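Alkaline serine protease AL20 (Nesterenkonia abyssinica, PDB 3CP7) probably cleaves peptide bonds in proteins as a secreted, thermostable alkaline serine protease with a trypsin-like fold. Local coordinates at residues E74-S79 with A93-E98; D87-Y92 with M153-Q158; S24-A29 with T111-A116; S66-W71 with Q107-A112. All blocks are in the same frame, centred on the assembly; numbering follows the deposited sequence.

Contact 1: residues E74-S79 with A93-E98; sequences EELVTS and AFAVLE
Val96 O takes two backbone N-H groups at once, from Glu74 N at 2.7 Å and from Glu75 N at 3.1 Å. This is a classic beta bulge: two residues of strand 71-78 face one residue of strand 93-97. Beyond it the pairing is regular and antiparallel. Val96 N returns a bond to Glu75 O at 2.8 Å. Val77 and Phe94 then form a hydrogen-bonded pair, with Val77 N reaching Phe94 O nearly along the C=O axis. The strand axes lie 168° apart.

The two strands are neighbours in one of the two six-strand barrels of the trypsin-like fold. The chain turns its corner at Glu74, right at the bulge.

The side chains divide between two faces. Leu76, Thr78, Ala93 and Ala95 share one. There Leu76 CD2 lies 4.0 Å from Ala95 CB, and Ala93 CB presses on Val77 O. Glu75, Val77 and Val96 share the other face, and the CG2 methyls of the two valines are 4.3 Å apart. Phe94 starts on this face, but its ring leads away to Asn210 and Ala214 of helix 205-214.

The charged groups lie toward the bulge. Glu75 bends at chi2 (93°), and its OE1 lies 3.5 Å from Val96 CG1. Glu75 OE2 forms a salt bridge with Arg85 of the second subunit. The extended Glu74 chain crosses Glu98 at about a right angle, and Glu98 OE2 accepts from Ala72 N.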
loop_
_atom_site.group_PDB
_atom_site.type_symbol
_atom_site.label_atom_id
_atom_site.label_comp_id
_atom_site.label_asym_id
_atom_site.label_seq_id
_atom_site.Cartn_x
_atom_site.Cartn_y
_atom_site.Cartn_z
ATOM N N GLU A 74 13.738 0.719 -2.147
ATOM C CA GLU A 74 13.606 0.227 -0.778
ATOM C C GLU A 74 12.165 -0.112 -0.425
ATOM O O GLU A 74 11.917 -1.104 0.251
ATOM C CB GLU A 74 14.164 1.230 0.221
ATOM C CG GLU A 74 15.665 1.379 0.119
ATOM C CD GLU A 74 16.281 2.099 1.301
ATOM O OE1 GLU A 74 15.597 2.933 1.939
ATOM O OE2 GLU A 74 17.468 1.830 1.582
ATOM N N GLU A 75 11.226 0.724 -0.870
ATOM C CA GLU A 75 9.797 0.463 -0.672
ATOM C C GLU A 75 9.053 0.623 -1.985
ATOM O O GLU A 75 9.038 1.708 -2.571
ATOM C CB GLU A 75 9.160 1.409 0.351
ATOM C CG GLU A 75 9.547 1.153 1.804
ATOM C CD GLU A 75 10.730 1.977 2.251
ATOM O OE1 GLU A 75 11.139 2.910 1.526
ATOM O OE2 GLU A 75 11.259 1.684 3.347
ATOM N N LEU A 76 8.437 -0.462 -2.437
ATOM C CA LEU A 76 7.501 -0.418 -3.551
ATOM C C LEU A 76 6.119 -0.168 -2.976
ATOM O O LEU A 76 5.684 -0.883 -2.055
ATOM C CB LEU A 76 7.549 -1.731 -4.326
ATOM C CG LEU A 76 8.957 -2.117 -4.804
ATOM C CD1 LEU A 76 8.985 -3.531 -5.365
ATOM C CD2 LEU A 76 9.469 -1.111 -5.827
ATOM N N VAL A 77 5.452 0.871 -3.483
ATOM C CA VAL A 77 4.157 1.320 -2.956
ATOM C C VAL A 77 3.117 1.244 -4.066
ATOM O O VAL A 77 2.988 2.154 -4.902
ATOM C CB VAL A 77 4.231 2.748 -2.364
ATOM C CG1 VAL A 77 2.920 3.112 -1.666
ATOM C CG2 VAL A 77 5.417 2.881 -1.378
ATOM N N THR A 78 2.400 0.130 -4.085
ATOM C CA THR A 78 1.377 -0.130 -5.083
ATOM C C THR A 78 0.007 0.393 -4.636
ATOM O O THR A 78 -0.275 0.446 -3.442
ATOM C CB THR A 78 1.307 -1.655 -5.368
ATOM O OG1 THR A 78 0.292 -1.912 -6.336
ATOM C CG2 THR A 78 1.022 -2.473 -4.098
ATOM N N SER A 79 -0.846 0.775 -5.588
ATOM C CA SER A 79 -2.231 1.052 -5.249
ATOM C C SER A 79 -2.876 -0.239 -4.746
ATOM O O SER A 79 -2.459 -1.343 -5.137
ATOM C CB SER A 79 -2.999 1.576 -6.455
ATOM O OG SER A 79 -3.300 0.511 -7.330
ATOM N N ALA A 93 1.647 3.735 -9.156
ATOM C CA ALA A 93 2.416 3.313 -7.998
ATOM C C ALA A 93 3.588 4.239 -7.816
ATOM O O ALA A 93 3.889 5.059 -8.677
ATOM C CB ALA A 93 2.904 1.879 -8.175
ATOM N N PHE A 94 4.251 4.089 -6.679
ATOM C CA PHE A 94 5.434 4.878 -6.382
ATOM C C PHE A 94 6.492 3.957 -5.838
ATOM O O PHE A 94 6.173 3.018 -5.100
ATOM C CB PHE A 94 5.082 5.976 -5.366
ATOM C CG PHE A 94 4.017 6.908 -5.861
ATOM C CD1 PHE A 94 4.360 8.014 -6.638
ATOM C CD2 PHE A 94 2.667 6.639 -5.628
ATOM C CE1 PHE A 94 3.387 8.856 -7.147
ATOM C CE2 PHE A 94 1.692 7.469 -6.139
ATOM C CZ PHE A 94 2.041 8.567 -6.918
ATOM N N ALA A 95 7.743 4.211 -6.191
ATOM C CA ALA A 95 8.853 3.476 -5.590
ATOM C C ALA A 95 9.709 4.461 -4.822
ATOM O O ALA A 95 10.072 5.529 -5.327
ATOM C CB ALA A 95 9.673 2.754 -6.658
ATOM N N VAL A 96 10.011 4.092 -3.582
ATOM C CA VAL A 96 10.883 4.888 -2.730
ATOM C C VAL A 96 12.282 4.276 -2.790
ATOM O O VAL A 96 12.469 3.099 -2.461
ATOM C CB VAL A 96 10.364 4.923 -1.285
ATOM C CG1 VAL A 96 11.255 5.814 -0.425
ATOM C CG2 VAL A 96 8.920 5.421 -1.256
ATOM N N LEU A 97 13.239 5.081 -3.247
ATOM C CA LEU A 97 14.573 4.600 -3.557
ATOM C C LEU A 97 15.550 4.758 -2.411
ATOM O O LEU A 97 15.336 5.532 -1.484
ATOM C CB LEU A 97 15.109 5.296 -4.821
ATOM C CG LEU A 97 14.180 5.253 -6.051
ATOM C CD1 LEU A 97 14.804 6.005 -7.199
ATOM C CD2 LEU A 97 13.791 3.824 -6.477
ATOM N N GLU A 98 16.623 3.983 -2.497
ATOM C CA GLU A 98 17.727 4.050 -1.556
ATOM C C GLU A 98 18.357 5.438 -1.509
ATOM O O GLU A 98 18.197 6.263 -2.425
ATOM C CB GLU A 98 18.797 3.030 -1.954
ATOM C CG GLU A 98 19.505 3.366 -3.270
ATOM C CD GLU A 98 20.598 2.383 -3.656
ATOM O OE1 GLU A 98 21.307 1.878 -2.755
ATOM O OE2 GLU A 98 20.764 2.137 -4.871
#

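Contact 2: residues D87-Y92 with M153-Q158; sequences DFEHDY and MGSSTQ
Glu89 OE2 accepts the backbone N-H of Ser156 at 2.9 Å. The contact joins two surface loops of the trypsin-like fold. Loop 87-92 leads into strand 93-97 of the barrel, and loop 153-158 leads into strand 158-161 of the other sheet. The Ser156 donor stands 36° out of the carboxylate plane. The Glu89 chain is extended beyond CG, and Ser155 CB packs against OE2 at 3.4 Å. One water also bridges the loops: it donates to Glu89 O at 2.8 Å and is hydrogen-bonded to Ser156 OG at 2.8 Å. Beside these bonds, Thr157 CG2 lies 3.6 Å from Phe88 O.

The next shell holds both loops in shape. Asp87 OD1 accepts from Glu89 N in an Asx turn, and Asp87 OD2 is salt-bridged to Arg85 of the same chain. On the other loop, Ser155 OG accepts from Thr157 N at 3.1 Å in an ST turn. Ser155 OG also bonds to Asp151, and Thr157 OG1 bonds to Tyr189.

Asp91 lies two residues beyond Glu89, at the centre of an inverse gamma turn. Consistent with a Ser-His-Asp triad of Ser169, His41 and Asp91, its OD1 bonds to His41 ND1.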
loop_
_atom_site.group_PDB
_atom_site.type_symbol
_atom_site.label_atom_id
_atom_site.label_comp_id
_atom_site.label_asym_id
_atom_site.label_seq_id
_atom_site.Cartn_x
_atom_site.Cartn_y
_atom_site.Cartn_z
ATOM N N ASP A 87 -6.777 -3.841 -11.125
ATOM C CA ASP A 87 -7.723 -2.827 -11.591
ATOM C C ASP A 87 -6.976 -1.740 -12.348
ATOM O O ASP A 87 -6.255 -0.940 -11.742
ATOM C CB ASP A 87 -8.418 -2.227 -10.369
ATOM C CG ASP A 87 -9.501 -1.214 -10.716
ATOM O OD1 ASP A 87 -9.654 -0.814 -11.893
ATOM O OD2 ASP A 87 -10.217 -0.806 -9.778
ATOM N N PHE A 88 -7.165 -1.678 -13.663
ATOM C CA PHE A 88 -6.458 -0.687 -14.480
ATOM C C PHE A 88 -6.841 0.763 -14.172
ATOM O O PHE A 88 -6.064 1.680 -14.481
ATOM C CB PHE A 88 -6.585 -0.984 -15.979
ATOM C CG PHE A 88 -5.675 -2.086 -16.449
ATOM C CD1 PHE A 88 -6.169 -3.363 -16.694
ATOM C CD2 PHE A 88 -4.312 -1.851 -16.607
ATOM C CE1 PHE A 88 -5.307 -4.386 -17.115
ATOM C CE2 PHE A 88 -3.445 -2.867 -17.031
ATOM C CZ PHE A 88 -3.960 -4.130 -17.287
ATOM N N GLU A 89 -7.996 0.985 -13.541
ATOM C CA GLU A 89 -8.299 2.359 -13.118
ATOM C C GLU A 89 -7.268 2.887 -12.125
ATOM O O GLU A 89 -7.158 4.099 -11.934
ATOM C CB GLU A 89 -9.704 2.488 -12.521
ATOM C CG GLU A 89 -10.822 2.354 -13.546
ATOM C CD GLU A 89 -12.180 2.769 -13.023
ATOM O OE1 GLU A 89 -12.403 2.724 -11.791
ATOM O OE2 GLU A 89 -13.023 3.144 -13.869
ATOM N N HIS A 90 -6.524 1.972 -11.494
ATOM C CA HIS A 90 -5.537 2.359 -10.484
ATOM C C HIS A 90 -4.172 1.762 -10.764
ATOM O O HIS A 90 -3.436 1.424 -9.838
ATOM C CB HIS A 90 -6.043 2.016 -9.075
ATOM C CG HIS A 90 -7.345 2.680 -8.763
ATOM N ND1 HIS A 90 -7.425 3.989 -8.341
ATOM C CD2 HIS A 90 -8.620 2.245 -8.888
ATOM C CE1 HIS A 90 -8.694 4.322 -8.185
ATOM N NE2 HIS A 90 -9.440 3.289 -8.527
ATOM N N ASP A 91 -3.802 1.675 -12.039
ATOM C CA ASP A 91 -2.488 1.149 -12.392
ATOM C C ASP A 91 -1.432 2.243 -12.266
ATOM O O ASP A 91 -0.814 2.645 -13.254
ATOM C CB ASP A 91 -2.462 0.553 -13.806
ATOM C CG ASP A 91 -1.156 -0.155 -14.119
ATOM O OD1 ASP A 91 -0.854 -0.373 -15.313
ATOM O OD2 ASP A 91 -0.418 -0.500 -13.172
ATOM N N TYR A 92 -1.258 2.740 -11.044
ATOM C CA TYR A 92 -0.204 3.693 -10.711
ATOM C C TYR A 92 0.443 3.233 -9.406
ATOM O O TYR A 92 -0.133 2.444 -8.641
ATOM C CB TYR A 92 -0.748 5.129 -10.576
ATOM C CG TYR A 92 -1.965 5.222 -9.695
ATOM C CD1 TYR A 92 -3.243 5.357 -10.251
ATOM C CD2 TYR A 92 -1.865 5.139 -8.304
ATOM C CE1 TYR A 92 -4.375 5.413 -9.445
ATOM C CE2 TYR A 92 -2.987 5.183 -7.493
ATOM C CZ TYR A 92 -4.250 5.318 -8.068
ATOM O OH TYR A 92 -5.372 5.355 -7.270
ATOM N N MET A 153 -13.745 1.691 -23.278
ATOM C CA MET A 153 -14.372 0.682 -22.439
ATOM C C MET A 153 -15.192 1.275 -21.305
ATOM O O MET A 153 -15.870 0.543 -20.577
ATOM C CB MET A 153 -13.314 -0.225 -21.838
ATOM C CG MET A 153 -12.492 -0.949 -22.839
ATOM S SD MET A 153 -12.464 -2.628 -22.267
ATOM C CE MET A 153 -14.071 -2.990 -22.841
ATOM N N GLY A 154 -15.111 2.590 -21.129
ATOM C CA GLY A 154 -15.950 3.257 -20.142
ATOM C C GLY A 154 -15.376 3.385 -18.745
ATOM O O GLY A 154 -16.058 3.879 -17.846
ATOM N N SER A 155 -14.132 2.946 -18.545
ATOM C CA SER A 155 -13.482 3.159 -17.256
ATOM C C SER A 155 -13.009 4.603 -17.160
ATOM O O SER A 155 -13.129 5.368 -18.118
ATOM C CB SER A 155 -12.307 2.191 -17.066
ATOM O OG SER A 155 -11.090 2.709 -17.598
ATOM N N SER A 156 -12.456 4.959 -16.000
ATOM C CA SER A 156 -11.967 6.320 -15.769
ATOM C C SER A 156 -10.601 6.598 -16.412
ATOM O O SER A 156 -10.094 7.727 -16.339
ATOM C CB SER A 156 -11.922 6.633 -14.271
ATOM O OG SER A 156 -11.006 5.758 -13.627
ATOM N N THR A 157 -9.980 5.595 -17.034
ATOM C CA THR A 157 -8.699 5.865 -17.712
ATOM C C THR A 157 -8.905 6.785 -18.918
ATOM O O THR A 157 -10.046 7.002 -19.374
ATOM C CB THR A 157 -7.973 4.583 -18.161
ATOM O OG1 THR A 157 -8.748 3.943 -19.179
ATOM C CG2 THR A 157 -7.792 3.642 -16.983
ATOM N N GLN A 158 -7.806 7.340 -19.415
ATOM C CA GLN A 158 -7.833 8.184 -20.611
ATOM C C GLN A 158 -6.786 7.711 -21.594
ATOM O O GLN A 158 -5.771 7.135 -21.196
ATOM C CB GLN A 158 -7.562 9.646 -20.265
ATOM C CG GLN A 158 -8.504 10.229 -19.234
ATOM C CD GLN A 158 -8.300 11.720 -19.080
ATOM O OE1 GLN A 158 -9.048 12.517 -19.641
ATOM N NE2 GLN A 158 -7.259 12.107 -18.358
HETATM O O HOH W 1 -8.252 5.600 -14.079
#

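Contact 3: residues S24-A29 with T111-A116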
loop_
_atom_site.group_PDB
_atom_site.type_symbol
_atom_site.label_atom_id
_atom_site.label_comp_id
_atom_site.label_asym_id
_atom_site.label_seq_id
_atom_site.Cartn_x
_atom_site.Cartn_y
_atom_site.Cartn_z
ATOM N N SER A 24 9.474 2.317 -17.168
ATOM C CA SER A 24 9.951 3.691 -17.079
ATOM C C SER A 24 9.394 4.278 -15.786
ATOM O O SER A 24 8.485 3.711 -15.175
ATOM C CB SER A 24 9.461 4.480 -18.291
ATOM O OG SER A 24 9.909 3.899 -19.514
ATOM N N ALA A 25 9.940 5.416 -15.366
ATOM C CA ALA A 25 9.457 6.099 -14.170
ATOM C C ALA A 25 9.934 7.540 -14.169
ATOM O O ALA A 25 10.672 7.964 -15.061
ATOM C CB ALA A 25 9.931 5.381 -12.911
ATOM N N ASN A 26 9.537 8.288 -13.143
ATOM C CA ASN A 26 9.851 9.701 -13.085
ATOM C C ASN A 26 9.967 10.189 -11.655
ATOM O O ASN A 26 9.099 9.908 -10.848
ATOM C CB ASN A 26 8.763 10.491 -13.822
ATOM C CG ASN A 26 9.095 11.971 -13.952
ATOM O OD1 ASN A 26 10.131 12.337 -14.515
ATOM N ND2 ASN A 26 8.213 12.829 -13.436
ATOM N N ILE A 27 11.029 10.943 -11.357
ATOM C CA ILE A 27 11.179 11.543 -10.030
ATOM C C ILE A 27 10.143 12.646 -9.838
ATOM O O ILE A 27 10.107 13.616 -10.603
ATOM C CB ILE A 27 12.590 12.147 -9.792
ATOM C CG1 ILE A 27 13.684 11.110 -10.058
ATOM C CG2 ILE A 27 12.693 12.699 -8.366
ATOM C CD1 ILE A 27 15.107 11.697 -10.049
ATOM N N VAL A 28 9.306 12.485 -8.816
ATOM C CA VAL A 28 8.315 13.498 -8.453
ATOM C C VAL A 28 8.718 14.130 -7.125
ATOM O O VAL A 28 9.292 13.466 -6.261
ATOM C CB VAL A 28 6.871 12.924 -8.392
ATOM C CG1 VAL A 28 6.388 12.609 -9.814
ATOM C CG2 VAL A 28 6.772 11.700 -7.451
ATOM N N ALA A 29 8.447 15.426 -6.986
ATOM C CA ALA A 29 8.830 16.152 -5.768
ATOM C C ALA A 29 8.255 15.446 -4.555
ATOM O O ALA A 29 7.076 15.111 -4.549
ATOM C CB ALA A 29 8.335 17.571 -5.831
ATOM N N THR A 111 16.546 18.134 -9.156
ATOM C CA THR A 111 15.224 18.556 -9.594
ATOM C C THR A 111 14.261 17.374 -9.555
ATOM O O THR A 111 14.672 16.224 -9.325
ATOM C CB THR A 111 15.277 19.198 -11.002
ATOM O OG1 THR A 111 14.040 19.865 -11.287
ATOM C CG2 THR A 111 15.577 18.169 -12.093
ATOM N N ALA A 112 12.978 17.694 -9.733
ATOM C CA ALA A 112 11.901 16.710 -9.730
ATOM C C ALA A 112 10.696 17.359 -10.370
ATOM O O ALA A 112 10.574 18.587 -10.401
ATOM C CB ALA A 112 11.557 16.309 -8.305
ATOM N N SER A 113 9.786 16.534 -10.877
ATOM C CA SER A 113 8.532 17.043 -11.416
ATOM C C SER A 113 7.529 17.348 -10.317
ATOM O O SER A 113 7.423 16.588 -9.352
ATOM C CB SER A 113 7.899 15.989 -12.310
ATOM O OG SER A 113 8.726 15.732 -13.415
ATOM N N PRO A 114 6.741 18.426 -10.494
ATOM C CA PRO A 114 5.564 18.563 -9.643
ATOM C C PRO A 114 4.572 17.468 -10.041
ATOM O O PRO A 114 4.684 16.895 -11.133
ATOM C CB PRO A 114 5.004 19.955 -9.992
ATOM C CG PRO A 114 5.842 20.510 -11.088
ATOM C CD PRO A 114 6.830 19.473 -11.530
ATOM N N ILE A 115 3.616 17.189 -9.169
ATOM C CA ILE A 115 2.601 16.174 -9.454
ATOM C C ILE A 115 1.252 16.770 -9.084
ATOM O O ILE A 115 1.133 17.488 -8.090
ATOM C CB ILE A 115 2.929 14.850 -8.717
ATOM C CG1 ILE A 115 1.945 13.732 -9.089
ATOM C CG2 ILE A 115 3.017 15.073 -7.198
ATOM C CD1 ILE A 115 2.403 12.355 -8.622
ATOM N N ALA A 116 0.250 16.496 -9.915
ATOM C CA ALA A 116 -1.081 17.098 -9.786
ATOM C C ALA A 116 -2.164 16.025 -9.778
ATOM O O ALA A 116 -2.045 14.988 -10.446
ATOM C CB ALA A 116 -1.342 18.094 -10.923
#
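Asn26 ND2 gives a nearly straight hydrogen bond to Ser113 OG, at 2.9 Å and 174°. The oxygen lies in the amide plane. CG of Asn26 is anti to the backbone N, and the turn at chi2 (58°) sets the amide. The same amide has further partners, since OD1 bonds to His8 and ND2 also bonds to Gln183. An alanine in place of Asn26 would probably leave Ser113 OG without this donor and the side chains of His8 and Gln183 without their amide partner.

Two backbone bonds follow on from it. Ser113 N donates to Ile27 O at 2.9 Å, and Ala29 N donates to Ser113 O at 2.8 Å. Together they make a single bridge between Val28 and Ser113, consistent with the touching parts running 91° apart. Val28 CA also lies 3.3 Å from Ser113 O, in a CA-H...O contact.

Apolar side chains pack around these bonds. Ala112 CB points into the contact and meets Ile27 CG2 at 3.8 Å. It also packs beside Ala29 N at 3.5 Å. Farther along, Val28 CG1 touches Ile115 CD1 at 4.2 Å, the two side chains crossing obliquely.

Segment 111-116 thus crosses the end of barrel strand 19-27 on its way from helix 105-109 to strand 124-129 of the second sheet. Ile27 packs on Val105 and Val109 of that helix, Val28 touches Thr35 of strand 35-38, and Asn26 and Ser113 both touch Phe174 of strand 172-175.

Contact 4: residues S66-W71 with Q107-A112; sequences SEHGVW and QQVGTA
His68 ND1 accepts a hydrogen bond from Gln108 NE2 at 3.1 Å. The bond is nearly straight, at 174°. The donor sits at the ring edge, in the imidazole plane, and ND1 lies in the Gln108 amide plane. Ring and amide planes are nonetheless turned 71° apart.

The tight part is built around this bond. Val109 CG2 stands over one face of the His68 ring, 4.0 Å from its centroid, in a CH-pi contact. Gln108 CG is anti to its backbone N (chi1 169°), and the chain bends at chi2. Its aliphatic part packs obliquely against the indole, with CB 3.6 Å from Trp71 CZ2. Trp71 is buried, and its NE1 donates to His68 O at 2.8 Å. Lys100 makes a cation-pi contact with the same indole. An alanine at His68 would probably leave Gln108 NE2 without its acceptor and open a gap beneath the Val109 methyl.

The outer side is looser. Glu67 is exposed, though its CG lies over the opposite face of the His68 ring. It comes no nearer to Gln108 than 4.2 Å, measured from Glu67 O to Gln108 NE2. Gln107 is also exposed, and its side chain leads away from loop 66-71.

The loop contains a type I beta turn from Ser66 to Gly69. Ser66 OG accepts from His68 N, forming an ST turn as well. Gly110, with positive phi, is the first residue past helix 105-109. In this trypsin-like fold the contact packs a surface turn between barrel strands 55-59 and 71-78 against the C-terminal end of a short helix.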
loop_
_atom_site.group_PDB
_atom_site.type_symbol
_atom_site.label_atom_id
_atom_site.label_comp_id
_atom_site.label_asym_id
_atom_site.label_seq_id
_atom_site.Cartn_x
_atom_site.Cartn_y
_atom_site.Cartn_z
ATOM N N SER A 66 23.355 6.997 -16.872
ATOM C CA SER A 66 23.953 8.314 -16.958
ATOM C C SER A 66 24.899 8.494 -15.776
ATOM O O SER A 66 25.127 7.575 -14.982
ATOM C CB SER A 66 22.865 9.393 -16.918
ATOM O OG SER A 66 22.356 9.519 -15.595
ATOM N N GLU A 67 25.429 9.702 -15.655
ATOM C CA GLU A 67 26.266 10.064 -14.517
ATOM C C GLU A 67 25.543 9.911 -13.171
ATOM O O GLU A 67 26.176 9.808 -12.126
ATOM C CB GLU A 67 26.777 11.499 -14.676
ATOM C CG GLU A 67 25.701 12.592 -14.562
ATOM C CD GLU A 67 24.991 12.918 -15.878
ATOM O OE1 GLU A 67 25.032 12.110 -16.837
ATOM O OE2 GLU A 67 24.380 14.007 -15.952
ATOM N N HIS A 68 24.209 9.890 -13.205
ATOM C CA HIS A 68 23.421 9.763 -11.977
ATOM C C HIS A 68 23.361 8.335 -11.450
ATOM O O HIS A 68 22.948 8.104 -10.310
ATOM C CB HIS A 68 22.024 10.340 -12.177
ATOM C CG HIS A 68 22.031 11.792 -12.525
ATOM N ND1 HIS A 68 22.640 12.738 -11.728
ATOM C CD2 HIS A 68 21.524 12.460 -13.585
ATOM C CE1 HIS A 68 22.499 13.928 -12.282
ATOM N NE2 HIS A 68 21.814 13.790 -13.402
ATOM N N GLY A 69 23.784 7.389 -12.283
ATOM C CA GLY A 69 23.881 6.000 -11.879
ATOM C C GLY A 69 22.537 5.314 -11.771
ATOM O O GLY A 69 21.569 5.716 -12.414
ATOM N N VAL A 70 22.496 4.274 -10.946
ATOM C CA VAL A 70 21.355 3.371 -10.866
ATOM C C VAL A 70 20.933 3.267 -9.402
ATOM O O VAL A 70 21.781 3.154 -8.519
ATOM C CB VAL A 70 21.712 1.984 -11.474
ATOM C CG1 VAL A 70 22.665 1.195 -10.586
ATOM C CG2 VAL A 70 20.480 1.182 -11.753
ATOM N N TRP A 71 19.627 3.332 -9.144
ATOM C CA TRP A 71 19.099 3.463 -7.789
ATOM C C TRP A 71 18.139 2.334 -7.445
ATOM O O TRP A 71 17.120 2.166 -8.112
ATOM C CB TRP A 71 18.379 4.819 -7.664
ATOM C CG TRP A 71 19.330 5.966 -7.774
ATOM C CD1 TRP A 71 19.987 6.386 -8.898
ATOM C CD2 TRP A 71 19.779 6.806 -6.709
ATOM N NE1 TRP A 71 20.817 7.445 -8.600
ATOM C CE2 TRP A 71 20.698 7.728 -7.259
ATOM C CE3 TRP A 71 19.481 6.878 -5.342
ATOM C CZ2 TRP A 71 21.337 8.704 -6.479
ATOM C CZ3 TRP A 71 20.106 7.851 -4.570
ATOM C CH2 TRP A 71 21.023 8.751 -5.139
ATOM N N GLN A 107 18.123 14.864 -4.545
ATOM C CA GLN A 107 19.313 15.685 -4.295
ATOM C C GLN A 107 20.380 15.452 -5.363
ATOM O O GLN A 107 21.044 16.393 -5.810
ATOM C CB GLN A 107 19.873 15.379 -2.908
ATOM C CG GLN A 107 19.096 16.035 -1.775
ATOM C CD GLN A 107 19.302 17.532 -1.717
ATOM O OE1 GLN A 107 18.428 18.300 -2.114
ATOM N NE2 GLN A 107 20.471 17.960 -1.224
ATOM N N GLN A 108 20.545 14.190 -5.757
ATOM C CA GLN A 108 21.492 13.815 -6.804
ATOM C C GLN A 108 21.178 14.520 -8.119
ATOM O O GLN A 108 22.045 15.113 -8.760
ATOM C CB GLN A 108 21.436 12.295 -7.021
ATOM C CG GLN A 108 22.186 11.816 -8.268
ATOM C CD GLN A 108 23.683 11.963 -8.129
ATOM O OE1 GLN A 108 24.242 11.767 -7.050
ATOM N NE2 GLN A 108 24.340 12.292 -9.227
ATOM N N VAL A 109 19.921 14.419 -8.534
ATOM C CA VAL A 109 19.521 14.955 -9.827
ATOM C C VAL A 109 19.304 16.468 -9.765
ATOM O O VAL A 109 19.479 17.162 -10.768
ATOM C CB VAL A 109 18.276 14.189 -10.373
ATOM C CG1 VAL A 109 17.725 14.831 -11.616
ATOM C CG2 VAL A 109 18.659 12.744 -10.667
ATOM N N GLY A 110 18.921 16.968 -8.593
ATOM C CA GLY A 110 18.825 18.416 -8.368
ATOM C C GLY A 110 17.477 19.002 -8.753
ATOM O O GLY A 110 17.274 20.213 -8.669
ATOM N N THR A 111 16.546 18.134 -9.156
ATOM C CA THR A 111 15.224 18.556 -9.594
ATOM C C THR A 111 14.261 17.374 -9.555
ATOM O O THR A 111 14.672 16.224 -9.325
ATOM C CB THR A 111 15.277 19.198 -11.002
ATOM O OG1 THR A 111 14.040 19.865 -11.287
ATOM C CG2 THR A 111 15.577 18.169 -12.093
ATOM N N ALA A 112 12.978 17.694 -9.733
ATOM C CA ALA A 112 11.901 16.710 -9.730
ATOM C C ALA A 112 10.696 17.359 -10.370
ATOM O O ALA A 112 10.574 18.587 -10.401
ATOM C CB ALA A 112 11.557 16.309 -8.305
#

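From the N terminus, barrel strand 19-27 comes first, and contact 3 joins its end to residues 111-116, closing the longest loop of the four contacts. Contact 4 closes a shorter loop, from 66-71 to 107-112, and ends on the same stretch as contact 3, sharing Thr111 and Ala112. Contact 1 lies within both loops and pairs strands 71-78 and 93-97. It touches contact 4 through Leu97 and Trp71, and contact 3 through Phe94 and Ile115. Contact 2 starts between the strands of contact 1 and ends at 153-158, past the loops of contacts 3 and 4, so it crosses all three. It links the barrel side to the second sheet, about 31 Å from contact 4 between centres.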